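Side-chain contacts in alpha-ketoglutarate-dependent non-heme iron oxygenase EasH (Aspergillus japonicus, PDB 5M0T), which is an iron(II)- and 2-oxoglutarate-dependent oxygenase that acts as an oxidase in the biosynthesis of the ergot alkaloid cycloclavine: residues Glu51-Met56 against Leu221-Pro226; His132-Gly137 against Met152-Thr157; Thr160-Thr163 against Gly167-Arg170. All coordinates share one frame; numbering follows the deposited sequence.

Interaction 1 (Glu51-Met56 against Leu221-Pro226); sequences EIDPHM and LRRGFP. With AKG (2-oxoglutaric acid), chain D.
Asp53 and Arg223 form a salt bridge between the 3-10 turn that follows helix 42-52 and strand 222-231, a strand of the main sheet in this PhyH-family cupin fold. One carboxylate oxygen does all the gripping. Asp53 OD2 lies 2.8 Å from Arg223 NH1, with an N-H...O angle of 161°. The same oxygen lies 3.2 Å from Arg223 NH2, where the bond is more bent, at 135°. NH1 meets the oxygen nearly along its C-O bond, while NH2 comes from the syn side. The guanidinium is thus used end-on, with both terminal nitrogens on one atom. OD2 sits in the guanidinium plane, and the two flat groups are nearly coplanar. The side chains themselves run at about a right angle to each other.

Arg223 reaches the turn because its CG is anti to the backbone N (chi1 180°). The chain then runs on nearly extended and bends at chi3. Its inner nitrogen NE makes a second salt bridge, to Glu121 of strand 112-122. The guanidinium is therefore shared between two acids, which should fix its rotation. The Ile52 methyl CG2 packs at the edge of the guanidinium, 4.0 Å from Arg223 NH1. The two side chains slide past each other in opposite directions. Asp53 itself is exposed, so solvent probably weakens the attraction, whereas Ile52 is buried against Val119 and Leu77.

The next residue back along the strand serves the active site. Arg222 carries its guanidinium to the C5 carboxylate of 2-oxoglutarate, through a chain bent at chi2 and chi3. Its NH1 makes a weak bond to O3 of the ligand, at 3.5 Å. Its NH2 donates to ligand O4, but the 2.4 Å between them is too short to be taken at face value.

Interaction 2 (His132-Gly137 against Met152-Thr157); sequences HREHDG and MLNFLT. With FE2 (Fe (II) ion), chain C; AKG (2-oxoglutaric acid), chain D.
Glu134 and Asn154 meet through a weak hydrogen bond next to the iron. Asn154 ND2 donates to Glu134 OE2 over 3.1 Å, with an N-H...O angle of 134°. The carboxylate and amide planes are 43° apart. A water also joins the two groups. It donates to Glu134 OE2 at 2.6 Å and takes a weak bond from Asn154 ND2. Asn154 reaches the carboxylate with its CG anti to the backbone N. It is thus a second-shell residue that touches the metal-binding glutamate.

Metal bonds come next. The iron is bound by His132 NE2 at 1.9 Å and by Glu134 OE1 at 2.0 Å. His210 supplies the third protein ligand. Together they form the two-histidine, one-carboxylate facial triad known from non-heme iron oxygenases, here with glutamate as the acid. 2-Oxoglutarate chelates the metal through O1 and O5. The His132 ring holds both Glu134 OE1 and ligand O1 near its plane, at its edge. Its far nitrogen, ND1, is hydrogen-bonded to the Glu130 carbonyl, which may polarise the ring and orient it. The bend of Glu134 at chi2 (82°) brings its carboxylate round to the metal.

The sulfur contact lies on the other side of the Glu134 side chain from the metal. Met152 SD packs 3.9 Å from Glu134 CB, and the two side chains cross at about a right angle. The sulfur also lies close to the backbone of the short 3-10 turn, 3.2 Å from Glu134 O.

An apolar contact is made separately, with the ligand. Farther along strand 152-158, the CD1 methyl of Leu156 rests 3.6 Å from C5 of 2-oxoglutarate, the carbon of the distal carboxylate.

Interaction 3 (Thr160-Thr163 against Gly167-Arg170); sequences TDFT and GATR. With AKG (2-oxoglutaric acid), chain D.
Thr163 O accepts two backbone N-H groups from the returning side of a short loop. Ala168 N makes the firmer bond, at 3.0 Å and 159°. Gly167 N makes only a weak one, at 3.4 Å. Gly167 has a positive phi of 105°, a conformation that suits glycine. Thr163 OG1 is hydrogen-bonded to the backbone N of Asn166, inside the loop.

Phe162 packs against the returning segment. Its CD2 lies 3.8 Å from Ala168 CB, with the ring meeting Ala168 CA obliquely. The ring edge faces Thr169, where Phe162 CE2 comes within 3.4 Å of Thr169 OG1. With OG1 anti to the carbonyl carbon (chi1 -51°), the Thr169 hydroxyl comes to O4 of 2-oxoglutarate and donates to it, Thr169 OG1 to O4 being 2.7 Å. The aromatic edge therefore lies beside a group that binds the cosubstrate.

This loop, whose contact is buried, connects strand 152-158 of the main sheet to strand 170-171 of the small antiparallel sheet. Phe162 rests on Leu156 and on Arg222 of strand 222-231, while Ala168 packs on Pro193 of strand 192-193.

How the interactions relate
From the N terminus, residues 51-56 take in the end of helix 42-52; strand 222-231, some 165 residues later, closes interaction 1. Both other contacts nest inside that long loop. Interaction 2 closes a short one that contains helix 139-144 and ends on strand 152-158. Interaction 3 follows in series, as a short loop just beyond that strand. Strands 152-158 and 222-231 are neighbours in the main sheet, where Phe225 O probably bonds Thr157 N. The short loop is tied to strand 222-231 as well: Arg222 NH2 probably bonds Gly167 O, and Arg223 N Thr160 OG1. Leu156 packs on Thr169. All three contacts border 2-oxoglutarate.

Interaction 1 (Glu51-Met56 against Leu221-Pro226)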
ATOM      1  N   GLU A  51       3.545  29.236  -6.497  1.00 67.81           N
ATOM      2  CA  GLU A  51       3.987  28.382  -5.376  1.00 68.07           C
ATOM      3  C   GLU A  51       5.108  27.400  -5.765  1.00 66.37           C
ATOM      4  O   GLU A  51       6.034  27.167  -4.988  1.00 68.64           O
ATOM      5  CB  GLU A  51       2.797  27.589  -4.786  1.00 66.39           C
ATOM      6  CG  GLU A  51       1.750  28.439  -4.066  1.00 68.62           C
ATOM      7  CD  GLU A  51       0.789  27.632  -3.182  1.00 68.49           C
ATOM      8  OE1 GLU A  51       0.108  26.693  -3.677  1.00 62.55           O
ATOM      9  OE2 GLU A  51       0.712  27.950  -1.970  1.00 70.66           O
ATOM     10  N   ILE A  52       5.001  26.823  -6.958  1.00 63.46           N
ATOM     11  CA  ILE A  52       5.917  25.767  -7.428  1.00 65.57           C
ATOM     12  C   ILE A  52       7.304  26.271  -7.865  1.00 66.93           C
ATOM     13  O   ILE A  52       8.314  25.631  -7.556  1.00 65.84           O
ATOM     14  CB  ILE A  52       5.259  24.950  -8.577  1.00 63.90           C
ATOM     15  CG1 ILE A  52       4.126  24.089  -8.013  1.00 66.12           C
ATOM     16  CG2 ILE A  52       6.261  24.078  -9.335  1.00 65.00           C
ATOM     17  CD1 ILE A  52       4.516  23.142  -6.894  1.00 68.21           C
ATOM     18  N   ASP A  53       7.340  27.400  -8.571  1.00 68.66           N
ATOM     19  CA  ASP A  53       8.566  27.885  -9.239  1.00 75.20           C
ATOM     20  C   ASP A  53       9.880  27.670  -8.451  1.00 77.01           C
ATOM     21  O   ASP A  53      10.764  26.950  -8.931  1.00 74.51           O
ATOM     22  CB  ASP A  53       8.416  29.361  -9.682  1.00 78.67           C
ATOM     23  CG  ASP A  53       7.466  29.535 -10.893  1.00 80.21           C
ATOM     24  OD1 ASP A  53       7.069  30.692 -11.151  1.00 90.53           O
ATOM     25  OD2 ASP A  53       7.099  28.542 -11.576  1.00 75.54           O
ATOM     26  N   PRO A  54       9.983  28.218  -7.221  1.00 79.04           N
ATOM     27  CA  PRO A  54      11.284  28.192  -6.545  1.00 82.80           C
ATOM     28  C   PRO A  54      11.838  26.830  -6.060  1.00 82.06           C
ATOM     29  O   PRO A  54      12.989  26.802  -5.621  1.00 87.44           O
ATOM     30  CB  PRO A  54      11.077  29.139  -5.345  1.00 86.03           C
ATOM     31  CG  PRO A  54       9.786  29.849  -5.598  1.00 83.86           C
ATOM     32  CD  PRO A  54       8.969  28.875  -6.379  1.00 78.80           C
ATOM     33  N   HIS A  55      11.082  25.734  -6.145  1.00 74.51           N
ATOM     34  CA  HIS A  55      11.569  24.420  -5.663  1.00 73.29           C
ATOM     35  C   HIS A  55      12.014  23.425  -6.765  1.00 73.96           C
ATOM     36  O   HIS A  55      12.442  22.301  -6.441  1.00 72.78           O
ATOM     37  CB  HIS A  55      10.497  23.730  -4.802  1.00 72.59           C
ATOM     38  CG  HIS A  55       9.985  24.552  -3.665  1.00 71.96           C
ATOM     39  ND1 HIS A  55      10.546  24.514  -2.409  1.00 71.37           N
ATOM     40  CD2 HIS A  55       8.957  25.426  -3.596  1.00 72.65           C
ATOM     41  CE1 HIS A  55       9.893  25.349  -1.618  1.00 72.83           C
ATOM     42  NE2 HIS A  55       8.924  25.912  -2.315  1.00 73.11           N
ATOM     43  N   MET A  56      11.903  23.808  -8.043  1.00 75.74           N
ATOM     44  CA  MET A  56      12.164  22.866  -9.166  1.00 76.17           C
ATOM     45  C   MET A  56      13.658  22.541  -9.338  1.00 73.80           C
ATOM     46  O   MET A  56      14.512  23.393  -9.078  1.00 71.60           O
ATOM     47  CB  MET A  56      11.602  23.419 -10.497  1.00 78.51           C
ATOM     48  CG  MET A  56      10.079  23.546 -10.571  1.00 80.15           C
ATOM     49  SD  MET A  56       9.232  21.946 -10.624  1.00 80.65           S
ATOM     50  CE  MET A  56       9.519  21.440 -12.328  1.00 82.73           C
ATOM     51  N   LEU A 221       9.560  25.819 -22.511  1.00 53.43           N
ATOM     52  CA  LEU A 221       9.526  24.859 -21.409  1.00 53.86           C
ATOM     53  C   LEU A 221       8.083  24.426 -21.217  1.00 51.06           C
ATOM     54  O   LEU A 221       7.243  25.235 -20.819  1.00 50.10           O
ATOM     55  CB  LEU A 221      10.039  25.477 -20.113  1.00 57.12           C
ATOM     56  CG  LEU A 221      11.463  26.007 -20.141  1.00 67.43           C
ATOM     57  CD1 LEU A 221      11.518  27.252 -19.262  1.00 70.85           C
ATOM     58  CD2 LEU A 221      12.502  24.958 -19.726  1.00 69.88           C
ATOM     59  N   ARG A 222       7.810  23.157 -21.496  1.00 48.40           N
ATOM     60  CA  ARG A 222       6.452  22.591 -21.437  1.00 48.00           C
ATOM     61  C   ARG A 222       6.238  21.996 -20.043  1.00 46.46           C
ATOM     62  O   ARG A 222       6.904  21.040 -19.680  1.00 46.46           O
ATOM     63  CB  ARG A 222       6.283  21.567 -22.582  1.00 46.42           C
ATOM     64  CG  ARG A 222       5.070  20.640 -22.558  1.00 46.45           C
ATOM     65  CD  ARG A 222       5.248  19.548 -21.522  1.00 46.92           C
ATOM     66  NE  ARG A 222       4.678  18.277 -21.871  1.00 47.65           N
ATOM     67  CZ  ARG A 222       4.683  17.214 -21.067  1.00 49.79           C
ATOM     68  NH1 ARG A 222       5.214  17.251 -19.835  1.00 49.17           N
ATOM     69  NH2 ARG A 222       4.120  16.099 -21.498  1.00 55.52           N
ATOM     70  N   ARG A 223       5.340  22.588 -19.255  1.00 47.52           N
ATOM     71  CA  ARG A 223       5.154  22.192 -17.857  1.00 46.97           C
ATOM     72  C   ARG A 223       3.838  21.442 -17.683  1.00 43.62           C
ATOM     73  O   ARG A 223       2.771  22.003 -17.915  1.00 41.68           O
ATOM     74  CB  ARG A 223       5.178  23.411 -16.941  1.00 53.99           C
ATOM     75  CG  ARG A 223       4.981  23.052 -15.471  1.00 58.46           C
ATOM     76  CD  ARG A 223       5.634  23.989 -14.461  1.00 66.81           C
ATOM     77  NE  ARG A 223       5.714  25.397 -14.849  1.00 72.36           N
ATOM     78  CZ  ARG A 223       6.075  26.380 -14.022  1.00 82.44           C
ATOM     79  NH1 ARG A 223       6.378  26.140 -12.741  1.00 84.14           N
ATOM     80  NH2 ARG A 223       6.117  27.629 -14.474  1.00 91.95           N
ATOM     81  N   GLY A 224       3.929  20.177 -17.290  1.00 41.15           N
ATOM     82  CA  GLY A 224       2.762  19.350 -16.983  1.00 40.69           C
ATOM     83  C   GLY A 224       2.658  19.072 -15.497  1.00 40.75           C
ATOM     84  O   GLY A 224       3.628  19.263 -14.761  1.00 41.24           O
ATOM     85  N   PHE A 225       1.487  18.602 -15.065  1.00 38.62           N
ATOM     86  CA  PHE A 225       1.196  18.385 -13.644  1.00 39.04           C
ATOM     87  C   PHE A 225       0.428  17.082 -13.462  1.00 38.67           C
ATOM     88  O   PHE A 225      -0.798  17.100 -13.389  1.00 37.56           O
ATOM     89  CB  PHE A 225       0.417  19.608 -13.135  1.00 40.08           C
ATOM     90  CG  PHE A 225      -0.112  19.499 -11.737  1.00 41.90           C
ATOM     91  CD1 PHE A 225       0.533  18.770 -10.752  1.00 43.81           C
ATOM     92  CD2 PHE A 225      -1.267  20.185 -11.395  1.00 45.62           C
ATOM     93  CE1 PHE A 225       0.018  18.700  -9.471  1.00 44.76           C
ATOM     94  CE2 PHE A 225      -1.781  20.117 -10.120  1.00 46.97           C
ATOM     95  CZ  PHE A 225      -1.140  19.373  -9.156  1.00 46.78           C
ATOM     96  N   PRO A 226       1.138  15.935 -13.459  1.00 39.30           N
ATOM     97  CA  PRO A 226       0.484  14.664 -13.160  1.00 37.46           C
ATOM     98  C   PRO A 226       0.073  14.576 -11.705  1.00 38.57           C
ATOM     99  O   PRO A 226       0.862  14.872 -10.827  1.00 39.89           O
ATOM    100  CB  PRO A 226       1.571  13.617 -13.455  1.00 37.37           C
ATOM    101  CG  PRO A 226       2.853  14.380 -13.393  1.00 40.08           C
ATOM    102  CD  PRO A 226       2.492  15.705 -13.997  1.00 40.72           C
TER
HETATM  103  C1  AKG D 302       4.934   9.358 -16.389  1.00 48.84           C
HETATM  104  O1  AKG D 302       4.510   8.296 -15.936  1.00 43.42           O
HETATM  105  O2  AKG D 302       6.058   9.923 -16.017  1.00 57.14           O
HETATM  106  C2  AKG D 302       4.187  10.173 -17.454  1.00 51.08           C
HETATM  107  O5  AKG D 302       3.388   9.588 -18.161  1.00 37.44           O
HETATM  108  C3  AKG D 302       4.414  11.656 -17.597  1.00 44.68           C
HETATM  109  C4  AKG D 302       3.692  12.244 -18.799  1.00 38.04           C
HETATM  110  C5  AKG D 302       3.916  13.718 -18.997  1.00 49.99           C
HETATM  111  O3  AKG D 302       4.510  14.356 -18.016  1.00 52.71           O
HETATM  112  O4  AKG D 302       3.554  14.274 -20.009  1.00 41.12           O

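Interaction 2 (His132-Gly137 against Met152-Thr157)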
ATOM      1  N   HIS A 132       3.811   3.764 -22.156  1.00 34.04           N
ATOM      2  CA  HIS A 132       3.751   2.846 -21.023  1.00 35.14           C
ATOM      3  C   HIS A 132       2.374   2.958 -20.342  1.00 33.97           C
ATOM      4  O   HIS A 132       1.646   3.925 -20.560  1.00 32.62           O
ATOM      5  CB  HIS A 132       4.874   3.198 -20.018  1.00 35.88           C
ATOM      6  CG  HIS A 132       4.777   4.594 -19.459  1.00 37.34           C
ATOM      7  ND1 HIS A 132       5.319   5.692 -20.091  1.00 37.15           N
ATOM      8  CD2 HIS A 132       4.162   5.072 -18.347  1.00 36.88           C
ATOM      9  CE1 HIS A 132       5.058   6.781 -19.383  1.00 36.87           C
ATOM     10  NE2 HIS A 132       4.331   6.440 -18.334  1.00 41.55           N
ATOM     11  N   ARG A 133       2.037   1.972 -19.521  1.00 34.05           N
ATOM     12  CA  ARG A 133       0.838   2.018 -18.688  1.00 34.19           C
ATOM     13  C   ARG A 133       1.284   2.321 -17.277  1.00 35.48           C
ATOM     14  O   ARG A 133       2.268   1.743 -16.793  1.00 36.74           O
ATOM     15  CB  ARG A 133       0.097   0.683 -18.734  1.00 33.73           C
ATOM     16  CG  ARG A 133      -0.510   0.406 -20.095  1.00 33.23           C
ATOM     17  CD  ARG A 133      -1.403  -0.812 -20.078  1.00 32.27           C
ATOM     18  NE  ARG A 133      -2.068  -0.965 -21.364  1.00 31.73           N
ATOM     19  CZ  ARG A 133      -1.547  -1.563 -22.436  1.00 32.19           C
ATOM     20  NH1 ARG A 133      -0.310  -2.085 -22.413  1.00 32.16           N
ATOM     21  NH2 ARG A 133      -2.275  -1.628 -23.555  1.00 32.18           N
ATOM     22  N   GLU A 134       0.567   3.223 -16.615  1.00 35.15           N
ATOM     23  CA  GLU A 134       0.979   3.693 -15.298  1.00 36.08           C
ATOM     24  C   GLU A 134       0.879   2.583 -14.237  1.00 35.60           C
ATOM     25  O   GLU A 134       1.663   2.589 -13.287  1.00 37.08           O
ATOM     26  CB  GLU A 134       0.200   4.950 -14.881  1.00 37.10           C
ATOM     27  CG  GLU A 134       1.084   6.026 -14.228  1.00 40.05           C
ATOM     28  CD  GLU A 134       1.840   6.918 -15.225  1.00 43.40           C
ATOM     29  OE1 GLU A 134       2.841   6.480 -15.835  1.00 37.41           O
ATOM     30  OE2 GLU A 134       1.438   8.093 -15.401  1.00 49.13           O
ATOM     31  N   HIS A 135      -0.026   1.611 -14.421  1.00 31.94           N
ATOM     32  CA  HIS A 135      -0.179   0.511 -13.455  1.00 31.21           C
ATOM     33  C   HIS A 135       0.991  -0.479 -13.410  1.00 33.33           C
ATOM     34  O   HIS A 135       1.041  -1.335 -12.533  1.00 33.83           O
ATOM     35  CB  HIS A 135      -1.552  -0.192 -13.605  1.00 30.33           C
ATOM     36  CG  HIS A 135      -1.622  -1.273 -14.642  1.00 31.55           C
ATOM     37  ND1 HIS A 135      -2.728  -2.088 -14.766  1.00 31.87           N
ATOM     38  CD2 HIS A 135      -0.734  -1.710 -15.571  1.00 31.63           C
ATOM     39  CE1 HIS A 135      -2.514  -2.972 -15.723  1.00 31.88           C
ATOM     40  NE2 HIS A 135      -1.314  -2.761 -16.227  1.00 31.69           N
ATOM     41  N   ASP A 136       1.937  -0.370 -14.343  1.00 34.94           N
ATOM     42  CA  ASP A 136       3.135  -1.220 -14.304  1.00 37.09           C
ATOM     43  C   ASP A 136       4.105  -0.870 -13.168  1.00 36.96           C
ATOM     44  O   ASP A 136       5.067  -1.573 -12.958  1.00 37.70           O
ATOM     45  CB  ASP A 136       3.825  -1.257 -15.677  1.00 37.86           C
ATOM     46  CG  ASP A 136       3.022  -2.034 -16.722  1.00 39.02           C
ATOM     47  OD1 ASP A 136       2.521  -3.134 -16.404  1.00 40.44           O
ATOM     48  OD2 ASP A 136       2.906  -1.572 -17.872  1.00 40.11           O
ATOM     49  N   GLY A 137       3.831   0.205 -12.421  1.00 37.52           N
ATOM     50  CA  GLY A 137       4.488   0.450 -11.141  1.00 37.77           C
ATOM     51  C   GLY A 137       4.093  -0.512 -10.020  1.00 39.31           C
ATOM     52  O   GLY A 137       4.767  -0.553  -8.993  1.00 40.50           O
ATOM     53  N   MET A 152      -5.045   2.978 -10.706  1.00 32.30           N
ATOM     54  CA  MET A 152      -4.584   4.351 -10.774  1.00 33.75           C
ATOM     55  C   MET A 152      -5.464   5.202 -11.671  1.00 32.75           C
ATOM     56  O   MET A 152      -6.067   4.705 -12.622  1.00 32.98           O
ATOM     57  CB  MET A 152      -3.170   4.385 -11.323  1.00 34.32           C
ATOM     58  CG  MET A 152      -2.163   3.656 -10.472  1.00 37.58           C
ATOM     59  SD  MET A 152      -0.547   3.695 -11.241  1.00 44.37           S
ATOM     60  CE  MET A 152       0.512   3.295  -9.854  1.00 50.85           C
ATOM     61  N   LEU A 153      -5.513   6.484 -11.349  1.00 32.74           N
ATOM     62  CA  LEU A 153      -6.195   7.483 -12.154  1.00 34.52           C
ATOM     63  C   LEU A 153      -5.311   8.724 -12.179  1.00 34.85           C
ATOM     64  O   LEU A 153      -5.068   9.311 -11.123  1.00 35.02           O
ATOM     65  CB  LEU A 153      -7.556   7.837 -11.540  1.00 33.33           C
ATOM     66  CG  LEU A 153      -8.462   8.750 -12.369  1.00 34.74           C
ATOM     67  CD1 LEU A 153      -8.572   8.295 -13.827  1.00 34.15           C
ATOM     68  CD2 LEU A 153      -9.838   8.820 -11.714  1.00 34.16           C
ATOM     69  N   ASN A 154      -4.854   9.115 -13.374  1.00 33.90           N
ATOM     70  CA  ASN A 154      -3.948  10.260 -13.555  1.00 36.52           C
ATOM     71  C   ASN A 154      -4.666  11.494 -14.086  1.00 37.54           C
ATOM     72  O   ASN A 154      -5.135  11.501 -15.215  1.00 40.22           O
ATOM     73  CB  ASN A 154      -2.809   9.898 -14.516  1.00 36.68           C
ATOM     74  CG  ASN A 154      -1.657  10.896 -14.470  1.00 40.39           C
ATOM     75  OD1 ASN A 154      -1.840  12.089 -14.183  1.00 40.71           O
ATOM     76  ND2 ASN A 154      -0.454  10.406 -14.743  1.00 38.24           N
ATOM     77  N   PHE A 155      -4.720  12.545 -13.274  1.00 38.36           N
ATOM     78  CA  PHE A 155      -5.215  13.846 -13.709  1.00 38.31           C
ATOM     79  C   PHE A 155      -3.993  14.642 -14.103  1.00 38.17           C
ATOM     80  O   PHE A 155      -3.309  15.158 -13.234  1.00 40.85           O
ATOM     81  CB  PHE A 155      -5.938  14.574 -12.572  1.00 37.71           C
ATOM     82  CG  PHE A 155      -7.183  13.879 -12.083  1.00 37.17           C
ATOM     83  CD1 PHE A 155      -7.095  12.803 -11.213  1.00 34.89           C
ATOM     84  CD2 PHE A 155      -8.447  14.352 -12.435  1.00 36.58           C
ATOM     85  CE1 PHE A 155      -8.238  12.176 -10.741  1.00 35.18           C
ATOM     86  CE2 PHE A 155      -9.599  13.727 -11.970  1.00 36.08           C
ATOM     87  CZ  PHE A 155      -9.495  12.644 -11.121  1.00 35.54           C
ATOM     88  N   LEU A 156      -3.701  14.736 -15.398  1.00 37.59           N
ATOM     89  CA  LEU A 156      -2.485  15.399 -15.858  1.00 37.22           C
ATOM     90  C   LEU A 156      -2.818  16.771 -16.414  1.00 38.21           C
ATOM     91  O   LEU A 156      -3.294  16.900 -17.541  1.00 41.39           O
ATOM     92  CB  LEU A 156      -1.738  14.535 -16.880  1.00 37.92           C
ATOM     93  CG  LEU A 156      -0.245  14.914 -17.074  1.00 39.57           C
ATOM     94  CD1 LEU A 156       0.555  13.784 -17.721  1.00 40.84           C
ATOM     95  CD2 LEU A 156      -0.063  16.194 -17.883  1.00 39.11           C
ATOM     96  N   THR A 157      -2.540  17.802 -15.630  1.00 38.33           N
ATOM     97  CA  THR A 157      -2.944  19.150 -15.968  1.00 39.08           C
ATOM     98  C   THR A 157      -1.828  19.887 -16.708  1.00 39.54           C
ATOM     99  O   THR A 157      -0.666  19.841 -16.305  1.00 42.43           O
ATOM    100  CB  THR A 157      -3.319  19.927 -14.690  1.00 39.11           C
ATOM    101  OG1 THR A 157      -4.265  19.172 -13.932  1.00 41.25           O
ATOM    102  CG2 THR A 157      -3.880  21.288 -15.027  1.00 40.51           C
TER
HETATM  103 FE   FE2 C 301       3.215   7.710 -17.395  1.00 30.43          FE
HETATM  104  C1  AKG D 302       4.934   9.358 -16.389  1.00 48.84           C
HETATM  105  O1  AKG D 302       4.510   8.296 -15.936  1.00 43.42           O
HETATM  106  O2  AKG D 302       6.058   9.923 -16.017  1.00 57.14           O
HETATM  107  C2  AKG D 302       4.187  10.173 -17.454  1.00 51.08           C
HETATM  108  O5  AKG D 302       3.388   9.588 -18.161  1.00 37.44           O
HETATM  109  C3  AKG D 302       4.414  11.656 -17.597  1.00 44.68           C
HETATM  110  C4  AKG D 302       3.692  12.244 -18.799  1.00 38.04           C
HETATM  111  C5  AKG D 302       3.916  13.718 -18.997  1.00 49.99           C
HETATM  112  O3  AKG D 302       4.510  14.356 -18.016  1.00 52.71           O
HETATM  113  O4  AKG D 302       3.554  14.274 -20.009  1.00 41.12           O
HETATM  114  O   HOH W   1       2.308  10.523 -15.115  1.00 39.82           O

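Interaction 3 (Thr160-Thr163 against Gly167-Arg170)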
ATOM      1  N   THR A 160       1.403  24.971 -18.805  1.00 44.57           N
ATOM      2  CA  THR A 160       1.687  25.856 -19.929  1.00 45.59           C
ATOM      3  C   THR A 160       0.854  25.335 -21.098  1.00 44.33           C
ATOM      4  O   THR A 160       0.195  24.302 -20.968  1.00 43.49           O
ATOM      5  CB  THR A 160       3.159  25.770 -20.368  1.00 47.79           C
ATOM      6  OG1 THR A 160       3.461  24.422 -20.752  1.00 45.49           O
ATOM      7  CG2 THR A 160       4.102  26.208 -19.262  1.00 48.91           C
ATOM      8  N   ASP A 161       0.908  26.014 -22.247  1.00 46.61           N
ATOM      9  CA  ASP A 161       0.318  25.461 -23.480  1.00 46.23           C
ATOM     10  C   ASP A 161       0.903  24.074 -23.738  1.00 43.96           C
ATOM     11  O   ASP A 161       2.071  23.850 -23.472  1.00 44.18           O
ATOM     12  CB  ASP A 161       0.540  26.373 -24.705  1.00 47.52           C
ATOM     13  CG  ASP A 161      -0.393  27.616 -24.720  1.00 50.28           C
ATOM     14  OD1 ASP A 161      -1.568  27.573 -24.296  1.00 52.35           O
ATOM     15  OD2 ASP A 161       0.058  28.674 -25.176  1.00 53.58           O
ATOM     16  N   PHE A 162       0.059  23.154 -24.188  1.00 41.39           N
ATOM     17  CA  PHE A 162       0.426  21.797 -24.557  1.00 39.53           C
ATOM     18  C   PHE A 162       0.149  21.691 -26.055  1.00 40.50           C
ATOM     19  O   PHE A 162      -1.015  21.776 -26.461  1.00 38.55           O
ATOM     20  CB  PHE A 162      -0.449  20.772 -23.820  1.00 38.39           C
ATOM     21  CG  PHE A 162       0.214  20.081 -22.660  1.00 37.39           C
ATOM     22  CD1 PHE A 162       1.041  20.766 -21.778  1.00 39.54           C
ATOM     23  CD2 PHE A 162      -0.038  18.748 -22.422  1.00 36.60           C
ATOM     24  CE1 PHE A 162       1.639  20.112 -20.714  1.00 39.95           C
ATOM     25  CE2 PHE A 162       0.541  18.089 -21.347  1.00 37.58           C
ATOM     26  CZ  PHE A 162       1.393  18.770 -20.495  1.00 38.39           C
ATOM     27  N   THR A 163       1.209  21.503 -26.856  1.00 39.21           N
ATOM     28  CA  THR A 163       1.121  21.413 -28.325  1.00 40.43           C
ATOM     29  C   THR A 163       1.763  20.111 -28.842  1.00 40.58           C
ATOM     30  O   THR A 163       2.613  19.521 -28.169  1.00 38.90           O
ATOM     31  CB  THR A 163       1.837  22.586 -29.027  1.00 42.59           C
ATOM     32  OG1 THR A 163       3.258  22.430 -28.901  1.00 44.31           O
ATOM     33  CG2 THR A 163       1.397  23.944 -28.454  1.00 43.74           C
ATOM     34  N   GLY A 167       5.684  18.874 -26.941  1.00 39.99           N
ATOM     35  CA  GLY A 167       5.763  17.668 -26.117  1.00 39.56           C
ATOM     36  C   GLY A 167       4.494  17.261 -25.377  1.00 39.10           C
ATOM     37  O   GLY A 167       4.558  16.468 -24.425  1.00 36.76           O
ATOM     38  N   ALA A 168       3.337  17.749 -25.827  1.00 38.59           N
ATOM     39  CA  ALA A 168       2.058  17.343 -25.228  1.00 38.35           C
ATOM     40  C   ALA A 168       1.976  15.826 -25.081  1.00 36.75           C
ATOM     41  O   ALA A 168       2.348  15.087 -25.993  1.00 37.40           O
ATOM     42  CB  ALA A 168       0.874  17.861 -26.040  1.00 37.82           C
ATOM     43  N   THR A 169       1.490  15.396 -23.918  1.00 36.64           N
ATOM     44  CA  THR A 169       1.368  13.998 -23.545  1.00 36.31           C
ATOM     45  C   THR A 169       0.635  13.241 -24.623  1.00 36.44           C
ATOM     46  O   THR A 169      -0.394  13.703 -25.093  1.00 36.71           O
ATOM     47  CB  THR A 169       0.603  13.864 -22.214  1.00 36.71           C
ATOM     48  OG1 THR A 169       1.197  14.728 -21.247  1.00 40.92           O
ATOM     49  CG2 THR A 169       0.649  12.447 -21.681  1.00 37.28           C
ATOM     50  N   ARG A 170       1.183  12.093 -25.025  1.00 36.18           N
ATOM     51  CA  ARG A 170       0.620  11.296 -26.109  1.00 35.85           C
ATOM     52  C   ARG A 170      -0.134  10.117 -25.539  1.00 33.56           C
ATOM     53  O   ARG A 170       0.299   9.550 -24.569  1.00 34.35           O
ATOM     54  CB  ARG A 170       1.726  10.865 -27.067  1.00 37.97           C
ATOM     55  CG  ARG A 170       2.454  12.067 -27.647  1.00 41.69           C
ATOM     56  CD  ARG A 170       3.247  11.753 -28.909  1.00 46.02           C
ATOM     57  NE  ARG A 170       3.185  12.900 -29.823  1.00 49.83           N
ATOM     58  CZ  ARG A 170       2.735  12.895 -31.079  1.00 50.35           C
ATOM     59  NH1 ARG A 170       2.302  11.793 -31.669  1.00 48.99           N
ATOM     60  NH2 ARG A 170       2.743  14.031 -31.775  1.00 55.94           N
TER
HETATM   61  C1  AKG D 302       4.934   9.358 -16.389  1.00 48.84           C
HETATM   62  O1  AKG D 302       4.510   8.296 -15.936  1.00 43.42           O
HETATM   63  O2  AKG D 302       6.058   9.923 -16.017  1.00 57.14           O
HETATM   64  C2  AKG D 302       4.187  10.173 -17.454  1.00 51.08           C
HETATM   65  O5  AKG D 302       3.388   9.588 -18.161  1.00 37.44           O
HETATM   66  C3  AKG D 302       4.414  11.656 -17.597  1.00 44.68           C
HETATM   67  C4  AKG D 302       3.692  12.244 -18.799  1.00 38.04           C
HETATM   68  C5  AKG D 302       3.916  13.718 -18.997  1.00 49.99           C
HETATM   69  O3  AKG D 302       4.510  14.356 -18.016  1.00 52.71           O
HETATM   70  O4  AKG D 302       3.554  14.274 -20.009  1.00 41.12           O